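Local coordinates for DegV family protein (Eubacterium eligens, PDB 3FDJ), which is of unknown function but, as a member of the DegV family, probably binds a fatty acid or similar lipid, at residues A[152-165]-A[264-278]. Numbering follows the deposited sequence. Where two conformers were deposited one is given.
Sequences KTRLFCSLKSLHNL and YYAERGGIILSCETK. With NA (sodium ion), chain E.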
ATOM      1  N   LYS A 152     -14.411   6.971   1.060  1.00  9.94           N
ATOM      2  CA  LYS A 152     -13.984   8.174   1.767  1.00 11.85           C
ATOM      3  C   LYS A 152     -12.510   8.076   2.178  1.00 11.51           C
ATOM      4  O   LYS A 152     -12.118   8.514   3.284  1.00 12.62           O
ATOM      5  CB  LYS A 152     -14.858   8.418   3.010  1.00 12.21           C
ATOM      6  CG  LYS A 152     -16.323   8.563   2.701  1.00 16.65           C
ATOM      7  CD  LYS A 152     -17.144   8.818   3.969  1.00 21.56           C
ATOM      8  CE  LYS A 152     -18.565   9.225   3.629  1.00 25.26           C
ATOM      9  NZ  LYS A 152     -18.620  10.498   2.815  1.00 28.44           N
ATOM     10  N   THR A 153     -11.698   7.481   1.304  1.00 10.97           N
ATOM     11  CA  THR A 153     -10.249   7.417   1.509  1.00 11.19           C
ATOM     12  C   THR A 153      -9.542   7.745   0.180  1.00 11.21           C
ATOM     13  O   THR A 153     -10.103   7.503  -0.886  1.00 12.66           O
ATOM     14  CB  THR A 153      -9.750   6.032   2.041  1.00 11.72           C
ATOM     15  OG1 THR A 153      -9.980   5.015   1.057  1.00 13.01           O
ATOM     16  CG2 THR A 153     -10.449   5.643   3.358  1.00 11.58           C
ATOM     17  N   ARG A 154      -8.327   8.299   0.255  1.00  9.42           N
ATOM     18  CA  ARG A 154      -7.544   8.661  -0.906  1.00 10.01           C
ATOM     19  C   ARG A 154      -6.088   8.332  -0.678  1.00 10.41           C
ATOM     20  O   ARG A 154      -5.652   8.185   0.466  1.00 11.21           O
ATOM     21  CB  ARG A 154      -7.644  10.149  -1.185  1.00  9.29           C
ATOM     22  CG  ARG A 154      -9.033  10.620  -1.625  1.00 10.67           C
ATOM     23  CD  ARG A 154      -9.465  10.092  -3.005  1.00 10.92           C
ATOM     24  NE  ARG A 154      -8.521  10.454  -4.059  1.00  9.82           N
ATOM     25  CZ  ARG A 154      -8.476  11.602  -4.728  1.00 12.90           C
ATOM     26  NH1 ARG A 154      -9.364  12.567  -4.504  1.00 13.33           N
ATOM     27  NH2 ARG A 154      -7.539  11.776  -5.671  1.00 12.36           N
ATOM     28  N   LEU A 155      -5.343   8.246  -1.771  1.00  9.78           N
ATOM     29  CA  LEU A 155      -3.912   8.057  -1.722  1.00 10.12           C
ATOM     30  C   LEU A 155      -3.216   9.045  -2.636  1.00 10.26           C
ATOM     31  O   LEU A 155      -3.641   9.254  -3.773  1.00 10.51           O
ATOM     32  CB  LEU A 155      -3.537   6.631  -2.139  1.00 10.90           C
ATOM     33  CG  LEU A 155      -2.031   6.328  -2.177  1.00 11.75           C
ATOM     34  CD1 LEU A 155      -1.776   4.890  -1.700  1.00 13.51           C
ATOM     35  CD2 LEU A 155      -1.445   6.554  -3.545  1.00 12.39           C
ATOM     36  N   PHE A 156      -2.119   9.608  -2.150  1.00 10.20           N
ATOM     37  CA  PHE A 156      -1.240  10.423  -2.966  1.00 10.12           C
ATOM     38  C   PHE A 156       0.192   9.948  -2.775  1.00 11.46           C
ATOM     39  O   PHE A 156       0.551   9.408  -1.706  1.00 11.29           O
ATOM     40  CB  PHE A 156      -1.354  11.900  -2.579  1.00 10.30           C
ATOM     41  CG  PHE A 156      -2.717  12.474  -2.789  1.00 12.05           C
ATOM     42  CD1 PHE A 156      -3.139  12.862  -4.066  1.00 12.15           C
ATOM     43  CD2 PHE A 156      -3.607  12.592  -1.728  1.00 14.33           C
ATOM     44  CE1 PHE A 156      -4.419  13.352  -4.272  1.00 12.75           C
ATOM     45  CE2 PHE A 156      -4.881  13.106  -1.935  1.00 14.13           C
ATOM     46  CZ  PHE A 156      -5.291  13.476  -3.202  1.00 13.85           C
ATOM     47  N   CYS A 157       1.022  10.153  -3.789  1.00  9.94           N
ATOM     48  CA  CYS A 157       2.413   9.767  -3.688  1.00 10.50           C
ATOM     49  C   CYS A 157       3.293  10.821  -4.333  1.00  9.45           C
ATOM     50  O   CYS A 157       2.832  11.602  -5.152  1.00 10.45           O
ATOM     51  CB  CYS A 157       2.656   8.398  -4.312  1.00 10.71           C
ATOM     52  SG  CYS A 157       2.315   8.311  -6.043  1.00 16.72           S
ATOM     53  N   SER A 158       4.549  10.838  -3.931  1.00  8.88           N
ATOM     54  CA  SER A 158       5.575  11.612  -4.620  1.00  8.89           C
ATOM     55  C   SER A 158       6.796  10.724  -4.824  1.00  8.03           C
ATOM     56  O   SER A 158       7.393  10.233  -3.852  1.00  7.95           O
ATOM     57  CB  SER A 158       5.931  12.848  -3.806  1.00  9.56           C
ATOM     58  OG  SER A 158       6.862  13.645  -4.523  1.00 11.16           O
ATOM     59  N   LEU A 159       7.152  10.491  -6.078  1.00  8.09           N
ATOM     60  CA  LEU A 159       8.199   9.556  -6.442  1.00  8.58           C
ATOM     61  C   LEU A 159       9.357  10.263  -7.140  1.00  8.85           C
ATOM     62  O   LEU A 159       9.147  11.030  -8.074  1.00 10.36           O
ATOM     63  CB  LEU A 159       7.629   8.460  -7.335  1.00  8.76           C
ATOM     64  CG  LEU A 159       6.364   7.788  -6.818  1.00  9.95           C
ATOM     65  CD1 LEU A 159       5.945   6.655  -7.755  1.00 11.63           C
ATOM     66  CD2 LEU A 159       6.566   7.253  -5.370  1.00 11.17           C
ATOM     67  N   LYS A 160      10.581   9.984  -6.707  1.00  8.70           N
ATOM     68  CA  LYS A 160      11.765  10.595  -7.279  1.00  8.98           C
ATOM     69  C   LYS A 160      12.275   9.822  -8.476  1.00  9.53           C
ATOM     70  O   LYS A 160      13.069  10.347  -9.271  1.00  9.05           O
ATOM     71  CB  LYS A 160      12.875  10.704  -6.222  1.00  9.57           C
ATOM     72  CG  LYS A 160      12.451  11.525  -5.008  1.00 10.94           C
ATOM     73  CD  LYS A 160      13.639  11.926  -4.138  1.00 13.84           C
ATOM     74  CE  LYS A 160      13.191  12.837  -2.992  1.00 15.24           C
ATOM     75  NZ  LYS A 160      14.358  13.380  -2.257  1.00 16.76           N
ATOM     76  N   SER A 161      11.859   8.569  -8.583  1.00  9.44           N
ATOM     77  CA  SER A 161      12.171   7.729  -9.742  1.00  9.95           C
ATOM     78  C   SER A 161      11.030   6.754  -9.973  1.00 10.00           C
ATOM     79  O   SER A 161      10.492   6.214  -9.009  1.00  8.99           O
ATOM     80  CB  SER A 161      13.475   6.970  -9.514  1.00 10.63           C
ATOM     81  OG  SER A 161      13.686   5.974 -10.527  1.00 14.97           O
ATOM     82  N   LEU A 162      10.685   6.535 -11.242  1.00  8.94           N
ATOM     83  CA  LEU A 162       9.629   5.616 -11.643  1.00  9.40           C
ATOM     84  C   LEU A 162      10.174   4.545 -12.581  1.00  9.38           C
ATOM     85  O   LEU A 162       9.430   3.940 -13.341  1.00  9.78           O
ATOM     86  CB  LEU A 162       8.470   6.385 -12.297  1.00 10.03           C
ATOM     87  CG  LEU A 162       7.712   7.319 -11.332  1.00 10.98           C
ATOM     88  CD1 LEU A 162       8.378   8.673 -11.254  1.00 13.72           C
ATOM     89  CD2 LEU A 162       6.252   7.459 -11.737  1.00 14.21           C
ATOM     90  N   HIS A 163      11.477   4.265 -12.480  1.00  9.74           N
ATOM     91  CA  HIS A 163      12.111   3.319 -13.383  1.00 10.58           C
ATOM     92  C   HIS A 163      11.543   1.898 -13.214  1.00  9.54           C
ATOM     93  O   HIS A 163      11.266   1.208 -14.201  1.00  9.92           O
ATOM     94  CB  HIS A 163      13.610   3.319 -13.123  1.00 11.25           C
ATOM     95  CG  HIS A 163      14.358   2.310 -13.918  1.00 14.79           C
ATOM     96  ND1 HIS A 163      14.589   2.452 -15.266  1.00 18.30           N
ATOM     97  CD2 HIS A 163      14.954   1.150 -13.548  1.00 17.35           C
ATOM     98  CE1 HIS A 163      15.279   1.412 -15.699  1.00 21.06           C
ATOM     99  NE2 HIS A 163      15.523   0.613 -14.674  1.00 19.24           N
ATOM    100  N   ASN A 164      11.380   1.469 -11.971  1.00  8.58           N
ATOM    101  CA  ASN A 164      10.859   0.114 -11.712  1.00  9.25           C
ATOM    102  C   ASN A 164       9.392  -0.057 -12.124  1.00  8.73           C
ATOM    103  O   ASN A 164       9.001  -1.089 -12.707  1.00  9.90           O
ATOM    104  CB  ASN A 164      11.117  -0.286 -10.251  1.00  9.10           C
ATOM    105  CG  ASN A 164      12.597  -0.404  -9.941  1.00  9.68           C
ATOM    106  OD1 ASN A 164      13.406  -0.644 -10.837  1.00 11.93           O
ATOM    107  ND2 ASN A 164      12.961  -0.224  -8.678  1.00  8.93           N
ATOM    108  N   LEU A 165       8.564   0.944 -11.843  1.00  8.88           N
ATOM    109  CA  LEU A 165       7.209   0.964 -12.379  1.00  8.99           C
ATOM    110  C   LEU A 165       7.208   0.879 -13.906  1.00  9.56           C
ATOM    111  O   LEU A 165       6.497   0.066 -14.490  1.00  9.85           O
ATOM    112  CB  LEU A 165       6.448   2.223 -11.939  1.00  8.85           C
ATOM    113  CG  LEU A 165       5.995   2.258 -10.486  1.00  8.30           C
ATOM    114  CD1 LEU A 165       5.790   3.719 -10.046  1.00 10.34           C
ATOM    115  CD2 LEU A 165       4.754   1.405 -10.241  1.00  8.36           C
ATOM    116  N   TYR A 264      10.464  -1.170  -3.588  1.00  9.24           N
ATOM    117  CA  TYR A 264      10.860  -1.457  -4.967  1.00  9.65           C
ATOM    118  C   TYR A 264      10.187  -0.496  -5.965  1.00  9.80           C
ATOM    119  O   TYR A 264      10.861   0.071  -6.816  1.00  9.18           O
ATOM    120  CB  TYR A 264      10.574  -2.930  -5.326  1.00  9.44           C
ATOM    121  CG  TYR A 264      10.835  -3.262  -6.766  1.00  8.27           C
ATOM    122  CD1 TYR A 264      12.136  -3.479  -7.208  1.00 10.52           C
ATOM    123  CD2 TYR A 264       9.805  -3.323  -7.699  1.00  8.37           C
ATOM    124  CE1 TYR A 264      12.407  -3.734  -8.538  1.00 10.16           C
ATOM    125  CE2 TYR A 264      10.076  -3.611  -9.061  1.00  9.69           C
ATOM    126  CZ  TYR A 264      11.379  -3.814  -9.460  1.00  9.21           C
ATOM    127  OH  TYR A 264      11.699  -4.078 -10.768  1.00 10.68           O
ATOM    128  N   TYR A 265       8.876  -0.320  -5.846  1.00  9.63           N
ATOM    129  CA  TYR A 265       8.112   0.449  -6.824  1.00 10.03           C
ATOM    130  C   TYR A 265       8.087   1.953  -6.565  1.00  9.83           C
ATOM    131  O   TYR A 265       8.041   2.738  -7.521  1.00  9.97           O
ATOM    132  CB  TYR A 265       6.689  -0.110  -6.950  1.00  9.81           C
ATOM    133  CG  TYR A 265       6.605  -1.330  -7.840  1.00  9.59           C
ATOM    134  CD1 TYR A 265       6.970  -1.253  -9.192  1.00  8.61           C
ATOM    135  CD2 TYR A 265       6.189  -2.576  -7.339  1.00 10.19           C
ATOM    136  CE1 TYR A 265       6.906  -2.374 -10.021  1.00 10.03           C
ATOM    137  CE2 TYR A 265       6.114  -3.689  -8.170  1.00  9.32           C
ATOM    138  CZ  TYR A 265       6.461  -3.578  -9.500  1.00  8.85           C
ATOM    139  OH  TYR A 265       6.427  -4.679 -10.324  1.00  8.44           O
ATOM    140  N   ALA A 266       8.115   2.366  -5.302  1.00  9.92           N
ATOM    141  CA  ALA A 266       8.194   3.807  -4.978  1.00 11.26           C
ATOM    142  C   ALA A 266       9.609   4.367  -5.096  1.00 10.93           C
ATOM    143  O   ALA A 266       9.792   5.561  -5.356  1.00 11.20           O
ATOM    144  CB  ALA A 266       7.608   4.099  -3.597  1.00  9.86           C
ATOM    145  N   GLU A 267      10.590   3.496  -4.894  1.00 10.99           N
ATOM    146  CA  GLU A 267      12.031   3.784  -5.003  1.00 11.17           C
ATOM    147  C   GLU A 267      12.570   4.705  -3.918  1.00 10.92           C
ATOM    148  O   GLU A 267      11.825   5.327  -3.173  1.00  8.78           O
ATOM    149  CB  GLU A 267      12.421   4.241  -6.410  1.00 12.27           C
ATOM    150  CG  GLU A 267      12.135   3.145  -7.421  1.00 14.89           C
ATOM    151  CD  GLU A 267      12.822   3.335  -8.759  1.00 18.55           C
ATOM    152  OE1 GLU A 267      14.047   3.622  -8.774  1.00 20.82           O
ATOM    153  OE2 GLU A 267      12.134   3.139  -9.792  1.00 17.21           O
ATOM    154  N   ARG A 268      13.890   4.733  -3.808  1.00 11.31           N
ATOM    155  CA  ARG A 268      14.537   5.541  -2.801  1.00 11.97           C
ATOM    156  C   ARG A 268      14.054   6.977  -2.910  1.00 11.29           C
ATOM    157  O   ARG A 268      13.989   7.547  -4.005  1.00 10.70           O
ATOM    158  CB  ARG A 268      16.057   5.496  -2.979  1.00 12.71           C
ATOM    159  CG  ARG A 268      16.810   5.585  -1.712  1.00 18.13           C
ATOM    160  CD  ARG A 268      18.226   5.032  -1.918  1.00 21.10           C
ATOM    161  NE  ARG A 268      18.536   4.002  -0.933  1.00 24.94           N
ATOM    162  CZ  ARG A 268      19.449   3.043  -1.087  1.00 24.68           C
ATOM    163  NH1 ARG A 268      20.153   2.938  -2.211  1.00 26.61           N
ATOM    164  NH2 ARG A 268      19.655   2.174  -0.106  1.00 26.56           N
ATOM    165  N   GLY A 269      13.691   7.537  -1.759  1.00 10.55           N
ATOM    166  CA  GLY A 269      13.222   8.906  -1.662  1.00  9.62           C
ATOM    167  C   GLY A 269      11.711   9.015  -1.671  1.00  8.73           C
ATOM    168  O   GLY A 269      11.146  10.059  -1.347  1.00  9.58           O
ATOM    169  N   GLY A 270      11.034   7.951  -2.082  1.00  9.34           N
ATOM    170  CA  GLY A 270       9.610   8.007  -2.315  1.00  8.75           C
ATOM    171  C   GLY A 270       8.770   8.125  -1.056  1.00  8.74           C
ATOM    172  O   GLY A 270       9.168   7.657   0.047  1.00  8.14           O
ATOM    173  N   ILE A 271       7.616   8.778  -1.221  0.50  8.66           N
ATOM    174  CA  ILE A 271       6.607   8.941  -0.176  0.50  9.08           C
ATOM    175  C   ILE A 271       5.264   8.438  -0.700  0.50  8.99           C
ATOM    176  O   ILE A 271       4.938   8.656  -1.870  0.50  9.14           O
ATOM    177  CB  ILE A 271       6.448  10.429   0.200  0.50  9.40           C
ATOM    178  CG1 ILE A 271       7.730  10.965   0.856  0.50  9.76           C
ATOM    179  CG2 ILE A 271       5.217  10.641   1.088  0.50 10.13           C
ATOM    180  CD1 ILE A 271       8.010  10.388   2.205  0.50  9.09           C
ATOM    181  N   ILE A 272       4.485   7.774   0.146  1.00  8.79           N
ATOM    182  CA  ILE A 272       3.089   7.477  -0.171  1.00  9.35           C
ATOM    183  C   ILE A 272       2.247   7.829   1.051  1.00  9.68           C
ATOM    184  O   ILE A 272       2.610   7.492   2.174  1.00  8.91           O
ATOM    185  CB  ILE A 272       2.858   5.993  -0.506  1.00  9.59           C
ATOM    186  CG1 ILE A 272       3.933   5.431  -1.445  1.00 12.01           C
ATOM    187  CG2 ILE A 272       1.453   5.816  -1.084  1.00 10.54           C
ATOM    188  CD1 ILE A 272       3.793   3.923  -1.667  1.00 13.95           C
ATOM    189  N   LEU A 273       1.129   8.501   0.833  1.00  9.12           N
ATOM    190  CA  LEU A 273       0.240   8.832   1.916  1.00 10.77           C
ATOM    191  C   LEU A 273      -1.187   8.484   1.621  1.00  9.89           C
ATOM    192  O   LEU A 273      -1.626   8.503   0.476  1.00 11.06           O
ATOM    193  CB  LEU A 273       0.362  10.296   2.350  1.00 11.44           C
ATOM    194  CG  LEU A 273      -0.307  11.449   1.647  1.00 15.71           C
ATOM    195  CD1 LEU A 273      -1.840  11.524   1.972  1.00 15.79           C
ATOM    196  CD2 LEU A 273       0.381  12.755   2.088  1.00 18.70           C
ATOM    197  N   SER A 274      -1.904   8.118   2.661  1.00 10.13           N
ATOM    198  CA  SER A 274      -3.317   7.893   2.548  1.00 10.54           C
ATOM    199  C   SER A 274      -4.076   8.577   3.665  1.00 10.99           C
ATOM    200  O   SER A 274      -3.546   8.762   4.773  1.00 10.18           O
ATOM    201  CB  SER A 274      -3.610   6.398   2.509  1.00 10.64           C
ATOM    202  OG  SER A 274      -4.986   6.187   2.264  1.00 12.54           O
ATOM    203  N   CYS A 275      -5.312   8.984   3.365  1.00 11.46           N
ATOM    204  CA  CYS A 275      -6.139   9.679   4.354  1.00 11.85           C
ATOM    205  C   CYS A 275      -7.608   9.347   4.223  1.00 11.42           C
ATOM    206  O   CYS A 275      -8.078   8.974   3.150  1.00 10.93           O
ATOM    207  CB  CYS A 275      -5.964  11.184   4.237  1.00 11.55           C
ATOM    208  SG  CYS A 275      -6.442  11.870   2.669  1.00 17.61           S
ATOM    209  N   GLU A 276      -8.324   9.505   5.332  1.00 11.72           N
ATOM    210  CA  GLU A 276      -9.777   9.582   5.339  1.00 12.25           C
ATOM    211  C   GLU A 276     -10.218  10.978   4.908  1.00 13.68           C
ATOM    212  O   GLU A 276      -9.635  11.983   5.352  1.00 14.43           O
ATOM    213  CB  GLU A 276     -10.323   9.422   6.750  1.00 13.45           C
ATOM    214  CG  GLU A 276     -10.178   8.111   7.354  1.00 14.29           C
ATOM    215  CD  GLU A 276     -10.660   8.088   8.811  1.00 16.96           C
ATOM    216  OE1 GLU A 276     -10.589   9.141   9.520  1.00 17.85           O
ATOM    217  OE2 GLU A 276     -11.092   7.008   9.244  1.00 14.17           O
ATOM    218  N   THR A 277     -11.266  11.042   4.098  1.00 13.36           N
ATOM    219  CA  THR A 277     -11.870  12.301   3.677  1.00 14.29           C
ATOM    220  C   THR A 277     -13.304  12.386   4.198  1.00 16.11           C
ATOM    221  O   THR A 277     -13.829  11.426   4.734  1.00 15.80           O
ATOM    222  CB  THR A 277     -11.884  12.424   2.144  1.00 14.77           C
ATOM    223  OG1 THR A 277     -12.660  11.360   1.553  1.00 13.68           O
ATOM    224  CG2 THR A 277     -10.437  12.367   1.574  1.00 13.14           C
ATOM    225  N   LYS A 278     -13.939  13.544   4.049  1.00 18.01           N
ATOM    226  CA  LYS A 278     -15.377  13.666   4.345  1.00 20.22           C
ATOM    227  C   LYS A 278     -16.241  12.833   3.339  1.00 21.47           C
ATOM    228  O   LYS A 278     -15.719  12.286   2.322  1.00 23.49           O
ATOM    229  CB  LYS A 278     -15.784  15.141   4.334  1.00 20.42           C
ATOM    230  CG  LYS A 278     -15.729  15.735   2.969  1.00 22.97           C
ATOM    231  CD  LYS A 278     -16.051  17.211   2.925  1.00 27.03           C
ATOM    232  CE  LYS A 278     -16.409  17.613   1.490  1.00 28.99           C
ATOM    233  NZ  LYS A 278     -15.680  16.774   0.469  1.00 31.18           N
TER
HETATM  234 NA    NA E 279      13.893  12.650 -10.065  1.00 23.71          NA
HETATM  235  O   HOH W   1       9.328  11.790  -2.497  1.00 11.44           O
HETATM  236  O   HOH W   2      11.410   7.650  -5.382  1.00  8.90           O
HETATM  237  O   HOH W   3       9.380   2.863  -9.873  1.00  8.81           O
HETATM  238  O   HOH W   4      14.573  13.388  -8.187  1.00 23.89           O
HETATM  239  O   HOH W   5      15.950  11.680 -10.207  1.00 24.78           O
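N164 lies against the ring of Y264 with its amide plane only 1° from the ring plane, a stacked pairing that can be followed atom by atom. N164 CB sits over the ring face, 3.9 Å from the Y264 centroid, a CH-pi contact. CG, placed beside the backbone N (chi1 -65°), carries the amide across the same face, N164 CG lying 3.6 Å from both Y264 CE1 and E267 OE2. At the tip, N164 OD1 is 3.8 Å from Y264 OH, too far for a bond, whereas N164 ND2 meets Y264 O at 2.8 Å in a nearly straight bond (170° at the hydrogen) close to the amide plane. The Y264 hydroxyl is tied to S58. With an alanine at Y264, the carbonyl holding ND2 would remain, but CB and the flat amide of N164 would probably lose the ring face they lie on, and S58 its hydroxyl partner. E267, just beyond helix 260-266, reaches the start of helix 163-167, where E267 OE2 accepts from N164 N at 2.8 Å, on its syn side but tilted out of the carboxylate plane. A water joins that OE2 to Y265 O and L165 N. Beyond the type II turn E267–G270, strands 153-159 and 271-276 run antiparallel, their axes 4.7 Å apart; F156 and L273 exchange two backbone bonds. R154 O accepts from C275 N and from S274 OG, the latter 2.8 Å away and above the carbonyl plane. Opposite sheet faces carry L155 against I272, L155 CD1 to I272 CG2 a tight 3.4 Å, and F156 beside L273. Flanked by 184-190 and 226-230, these are the middle two strands of the mixed six-stranded sheet in the C-terminal half of the two-domain DegV fold.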